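Local coordinates for protein EF0056 (Enterococcus faecalis, PDB 6ORI) that is a calcium-binding enterococcal surface protein of immunoglobulin-like build whose exact function is unsettled, though it is probably linked to biofilm formation, at residues D158-S162 and D163-Y167; K146-D149 and E150-K153. All coordinates share one frame; numbering follows the deposited sequence. Where two conformers were deposited one is given.

Contact 1: residues D158-S162 and D163-Y167. With CA (calcium ion), chain B.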
loop_
_atom_site.group_PDB
_atom_site.type_symbol
_atom_site.label_atom_id
_atom_site.label_comp_id
_atom_site.label_asym_id
_atom_site.label_seq_id
_atom_site.Cartn_x
_atom_site.Cartn_y
_atom_site.Cartn_z
ATOM N N ASP A 158 8.549 23.402 2.267
ATOM C CA ASP A 158 7.225 23.606 2.813
ATOM C C ASP A 158 6.211 22.734 2.091
ATOM O O ASP A 158 5.348 22.124 2.728
ATOM C CB ASP A 158 6.844 25.101 2.752
ATOM C CG ASP A 158 6.900 25.695 1.346
ATOM O OD1 ASP A 158 7.775 25.347 0.512
ATOM O OD2 ASP A 158 6.087 26.604 1.075
ATOM N N ASN A 159 6.336 22.636 0.776
ATOM C CA ASN A 159 5.382 21.884 -0.032
ATOM C C ASN A 159 5.566 20.379 0.131
ATOM O O ASN A 159 4.601 19.623 0.043
ATOM C CB ASN A 159 5.483 22.313 -1.492
ATOM C CG ASN A 159 5.060 23.750 -1.687
ATOM O OD1 ASN A 159 3.980 24.142 -1.235
ATOM N ND2 ASN A 159 5.913 24.552 -2.321
ATOM N N LEU A 160 6.791 19.947 0.387
ATOM C CA LEU A 160 7.060 18.538 0.633
ATOM C C LEU A 160 6.496 18.120 1.977
ATOM O O LEU A 160 6.199 16.945 2.192
ATOM C CB LEU A 160 8.560 18.299 0.600
ATOM C CG LEU A 160 9.228 18.420 -0.771
ATOM C CD1 LEU A 160 10.732 18.523 -0.614
ATOM C CD2 LEU A 160 8.839 17.229 -1.654
ATOM N N LYS A 161 6.386 19.077 2.891
ATOM C CA LYS A 161 5.792 18.812 4.193
ATOM C C LYS A 161 4.275 18.672 4.065
ATOM O O LYS A 161 3.678 17.793 4.669
ATOM C CB LYS A 161 6.162 19.941 5.149
ATOM C CG LYS A 161 5.824 19.723 6.610
ATOM C CD LYS A 161 6.949 20.253 7.514
ATOM C CE LYS A 161 7.348 21.713 7.210
ATOM N NZ LYS A 161 8.761 22.007 7.590
ATOM N N SER A 162 3.662 19.526 3.258
ATOM C CA SER A 162 2.207 19.578 3.219
ATOM C C SER A 162 1.562 18.586 2.236
ATOM O O SER A 162 0.430 18.197 2.422
ATOM C CB SER A 162 1.736 20.997 2.921
ATOM O OG SER A 162 2.115 21.413 1.625
ATOM N N ASP A 163 2.251 18.260 1.140
ATOM C CA ASP A 163 1.782 17.257 0.173
ATOM C C ASP A 163 2.884 16.196 0.039
ATOM O O ASP A 163 3.975 16.459 -0.497
ATOM C CB ASP A 163 1.541 17.865 -1.218
ATOM C CG ASP A 163 0.206 18.579 -1.363
ATOM O OD1 ASP A 163 -0.676 18.455 -0.507
ATOM O OD2 ASP A 163 0.021 19.245 -2.410
ATOM N N ARG A 164 2.628 14.988 0.509
ATOM C CA ARG A 164 3.609 13.920 0.360
ATOM C C ARG A 164 3.752 13.521 -1.114
ATOM O O ARG A 164 2.827 13.682 -1.895
ATOM C CB ARG A 164 3.213 12.706 1.202
ATOM C CG ARG A 164 3.014 13.001 2.697
ATOM C CD ARG A 164 4.227 13.662 3.313
ATOM N NE ARG A 164 5.478 12.954 3.054
ATOM C CZ ARG A 164 6.242 12.345 3.969
ATOM N NH1 ARG A 164 7.372 11.745 3.574
ATOM N NH2 ARG A 164 5.888 12.322 5.259
ATOM N N LEU A 165 4.921 13.003 -1.460
ATOM C CA LEU A 165 5.232 12.577 -2.828
ATOM C C LEU A 165 4.663 11.203 -3.070
ATOM O O LEU A 165 5.149 10.211 -2.537
ATOM C CB LEU A 165 6.735 12.542 -3.074
ATOM C CG LEU A 165 7.466 13.887 -2.979
ATOM C CD1 LEU A 165 8.976 13.633 -2.873
ATOM C CD2 LEU A 165 7.138 14.796 -4.150
ATOM N N MET A 166 3.625 11.149 -3.878
ATOM C CA MET A 166 2.911 9.916 -4.080
ATOM C C MET A 166 3.449 9.028 -5.177
ATOM O O MET A 166 4.181 9.464 -6.085
ATOM C CB MET A 166 1.446 10.223 -4.344
ATOM C CG MET A 166 1.145 10.838 -5.695
ATOM S SD MET A 166 1.003 9.693 -7.097
ATOM C CE MET A 166 -0.542 8.919 -6.702
ATOM N N TYR A 167 3.070 7.760 -5.084
ATOM C CA TYR A 167 3.171 6.827 -6.199
ATOM C C TYR A 167 1.929 5.948 -6.191
ATOM O O TYR A 167 1.301 5.764 -5.148
ATOM C CB TYR A 167 4.429 5.977 -6.115
ATOM C CG TYR A 167 4.603 5.172 -4.856
ATOM C CD1 TYR A 167 3.916 3.987 -4.647
ATOM C CD2 TYR A 167 5.502 5.585 -3.888
ATOM C CE1 TYR A 167 4.109 3.260 -3.464
ATOM C CE2 TYR A 167 5.714 4.865 -2.738
ATOM C CZ TYR A 167 5.029 3.708 -2.538
ATOM O OH TYR A 167 5.269 3.018 -1.368
HETATM CA CA CA B . -1.740 18.447 1.524
#
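A local contact round the C-terminal end of helix 157-162, where the chain turns out toward strand 166-173, joins Asn159, Leu160 and Ser162 to Asp163 and Leu165 and holds a calcium ion on one flank. One backbone bond closes the last helical turn: Asp163 N donates to Asn159 O at 2.9 Å, nearly straight at 161°, although Asp163 has itself left helical geometry. Two neighbouring residues then share the metal. Ser162 offers its main-chain O at 2.4 Å from the calcium, and Asp163 adds OD1 at 2.3 Å from the ion. These two oxygens sit 3.1 Å apart, Ser162 O to Asp163 OD1, a closeness the shared cation makes tolerable. Because chi1 of Asp163 is -81°, CG stands beside the backbone N and the carboxylate reaches the same ion as the preceding carbonyl. Gly372, Asp374, Leu400 and Asp402 complete the site. An apolar contact lies beyond the turn: Leu160 CD2 meets Leu165 CD1 at 3.8 Å and is almost as near to CG and CD2, so one methyl rests against the whole branched end of the other leucine. Two leucines suit this spot, since Phe152 of the preceding helix packs on both. The bend at chi2 brings Arg164 CD to 4.0 Å from Leu160 O, and the guanidinium beyond forms a salt bridge with Asp195. The calcium ties this turn to residues 372-402, and its charge would be expected to offset the partial negative charge of the helix-end carbonyls.

Contact 2: residues K146-D149 and E150-K153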
loop_
_atom_site.group_PDB
_atom_site.type_symbol
_atom_site.label_atom_id
_atom_site.label_comp_id
_atom_site.label_asym_id
_atom_site.label_seq_id
_atom_site.Cartn_x
_atom_site.Cartn_y
_atom_site.Cartn_z
ATOM N N LYS A 146 18.075 15.845 -12.774
ATOM C CA LYS A 146 18.820 16.640 -11.795
ATOM C C LYS A 146 18.946 15.817 -10.540
ATOM O O LYS A 146 18.188 14.871 -10.315
ATOM C CB LYS A 146 18.036 17.904 -11.391
ATOM C CG LYS A 146 17.728 18.878 -12.480
ATOM C CD LYS A 146 16.807 19.981 -11.920
ATOM C CE LYS A 146 16.373 20.968 -12.990
ATOM N NZ LYS A 146 17.517 21.772 -13.497
ATOM N N ASN A 147 19.861 16.194 -9.667
ATOM C CA ASN A 147 19.935 15.554 -8.381
ATOM C C ASN A 147 18.711 15.863 -7.507
ATOM O O ASN A 147 18.062 16.897 -7.675
ATOM C CB ASN A 147 21.203 15.973 -7.656
ATOM C CG ASN A 147 22.447 15.394 -8.297
ATOM O OD1 ASN A 147 22.424 14.299 -8.857
ATOM N ND2 ASN A 147 23.549 16.121 -8.211
ATOM N N LEU A 148 18.418 14.960 -6.581
ATOM C CA LEU A 148 17.191 15.055 -5.821
ATOM C C LEU A 148 17.185 16.248 -4.875
ATOM O O LEU A 148 16.119 16.815 -4.648
ATOM C CB LEU A 148 16.944 13.738 -5.104
ATOM C CG LEU A 148 16.411 12.709 -6.110
ATOM C CD1 LEU A 148 16.698 11.292 -5.662
ATOM C CD2 LEU A 148 14.919 12.904 -6.333
ATOM N N ASP A 149 18.347 16.660 -4.363
ATOM C CA ASP A 149 18.411 17.864 -3.529
ATOM C C ASP A 149 17.942 19.093 -4.301
ATOM O O ASP A 149 17.182 19.909 -3.768
ATOM C CB ASP A 149 19.792 18.097 -2.888
ATOM C CG ASP A 149 20.972 18.138 -3.884
ATOM O OD1 ASP A 149 20.814 18.093 -5.122
ATOM O OD2 ASP A 149 22.125 18.231 -3.389
ATOM N N GLU A 150 18.336 19.204 -5.564
ATOM C CA GLU A 150 17.915 20.317 -6.412
ATOM C C GLU A 150 16.424 20.221 -6.704
ATOM O O GLU A 150 15.724 21.220 -6.710
ATOM C CB GLU A 150 18.701 20.351 -7.716
ATOM C CG GLU A 150 20.177 20.599 -7.519
ATOM C CD GLU A 150 20.934 20.628 -8.836
ATOM O OE1 GLU A 150 20.358 21.085 -9.856
ATOM O OE2 GLU A 150 22.101 20.181 -8.848
ATOM N N ILE A 151 15.929 19.015 -6.948
ATOM C CA ILE A 151 14.500 18.830 -7.163
ATOM C C ILE A 151 13.704 19.187 -5.906
ATOM O O ILE A 151 12.681 19.884 -5.984
ATOM C CB ILE A 151 14.204 17.383 -7.605
ATOM C CG1 ILE A 151 14.848 17.118 -8.974
ATOM C CG2 ILE A 151 12.697 17.116 -7.623
ATOM C CD1 ILE A 151 14.845 15.648 -9.374
ATOM N N PHE A 152 14.149 18.714 -4.748
ATOM C CA PHE A 152 13.440 19.025 -3.503
ATOM C C PHE A 152 13.425 20.525 -3.236
ATOM O O PHE A 152 12.419 21.065 -2.758
ATOM C CB PHE A 152 14.052 18.267 -2.322
ATOM C CG PHE A 152 13.561 16.848 -2.176
ATOM C CD1 PHE A 152 13.057 16.125 -3.256
ATOM C CD2 PHE A 152 13.629 16.229 -0.942
ATOM C CE1 PHE A 152 12.598 14.813 -3.073
ATOM C CE2 PHE A 152 13.166 14.927 -0.767
ATOM C CZ PHE A 152 12.664 14.235 -1.825
ATOM N N LYS A 153 14.531 21.197 -3.525
ATOM C CA LYS A 153 14.615 22.638 -3.332
ATOM C C LYS A 153 13.602 23.357 -4.209
ATOM O O LYS A 153 12.918 24.278 -3.751
ATOM C CB LYS A 153 16.027 23.120 -3.658
ATOM C CG LYS A 153 16.247 24.603 -3.444
ATOM C CD LYS A 153 17.643 25.015 -3.903
ATOM C CE LYS A 153 18.025 26.400 -3.411
ATOM N NZ LYS A 153 18.364 26.424 -1.958
HETATM O O HOH W 1 23.006 18.906 -6.816
HETATM O O HOH W 2 22.030 18.058 -10.743
#
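Ile151 N, Phe152 N and Lys153 N donate in succession to Asn147 O, Leu148 O and Asp149 O, the i to i+4 bonds that start helix 148-155, with the Phe152 N to Leu148 O bond short at 2.7 Å. Asn147 occupies the N-cap position, but its side chain makes no capping bond and turns to water instead. Asp149 folds over its own backbone: with chi1 at 55°, CG lies between the backbone N and the carbonyl carbon, and OD1 comes 2.8 Å from Glu150 N. That bond is weak, being bent to 122°. The Asp149 and Glu150 side chains run side by side and point the same way, their carboxylate planes 28° apart. Asp149 OD1 and Glu150 OE2 are 4.5 Å from each other, and one water donates to both, at 2.6 Å from Glu150 OE2, while accepting from Asn147 ND2. A second water accepts from Asn147 N and donates to Glu150 OE2, so water links the Glu150 carboxylate to the N-cap residue. Acidic residues suit this end, where the positive end of the helix dipole would probably favour negative charge; backbone bonds of Leu148 with Gly48 and of Asp149 with Leu46 tie it to the rest of the fold. On the apolar flank, Ile151 sets CD1 3.6 Å from Lys146 O and CG1 4.1 Å from Lys146 CB, folding the aliphatic base of the lysine against the helix. Leu148 CD2 lies 4.1 Å from Ile151 CD1 and slightly farther from Phe152 CE1, and these buried or partly buried apolar groups suit the inward side. Such a division, acidic and hydrated on one flank and apolar on the other, is typical of the first turn of an amphipathic helix, here following strand 135-144 of the antiparallel sheet.

Contact 2 comes first along the chain, opening helix 148-155; contact 1 then ends the next helix, 157-162, and leads into strand 166-173. The pair of short helices thus connects strand 135-144 to strand 166-173. The centres of the contacts are about 14 Å apart, yet they meet through Phe152, whose CG lies 3.6 Å from Leu160 CD1 and whose CE1 lies 3.8 Å from Leu165 CD1. This aromatic ring joins the apolar flank of the first helix to a leucine within the second helix and another beyond it. The calcium belongs to contact 1 alone, so contact 2 is linked to the metal site only indirectly, through this packing and the chain between.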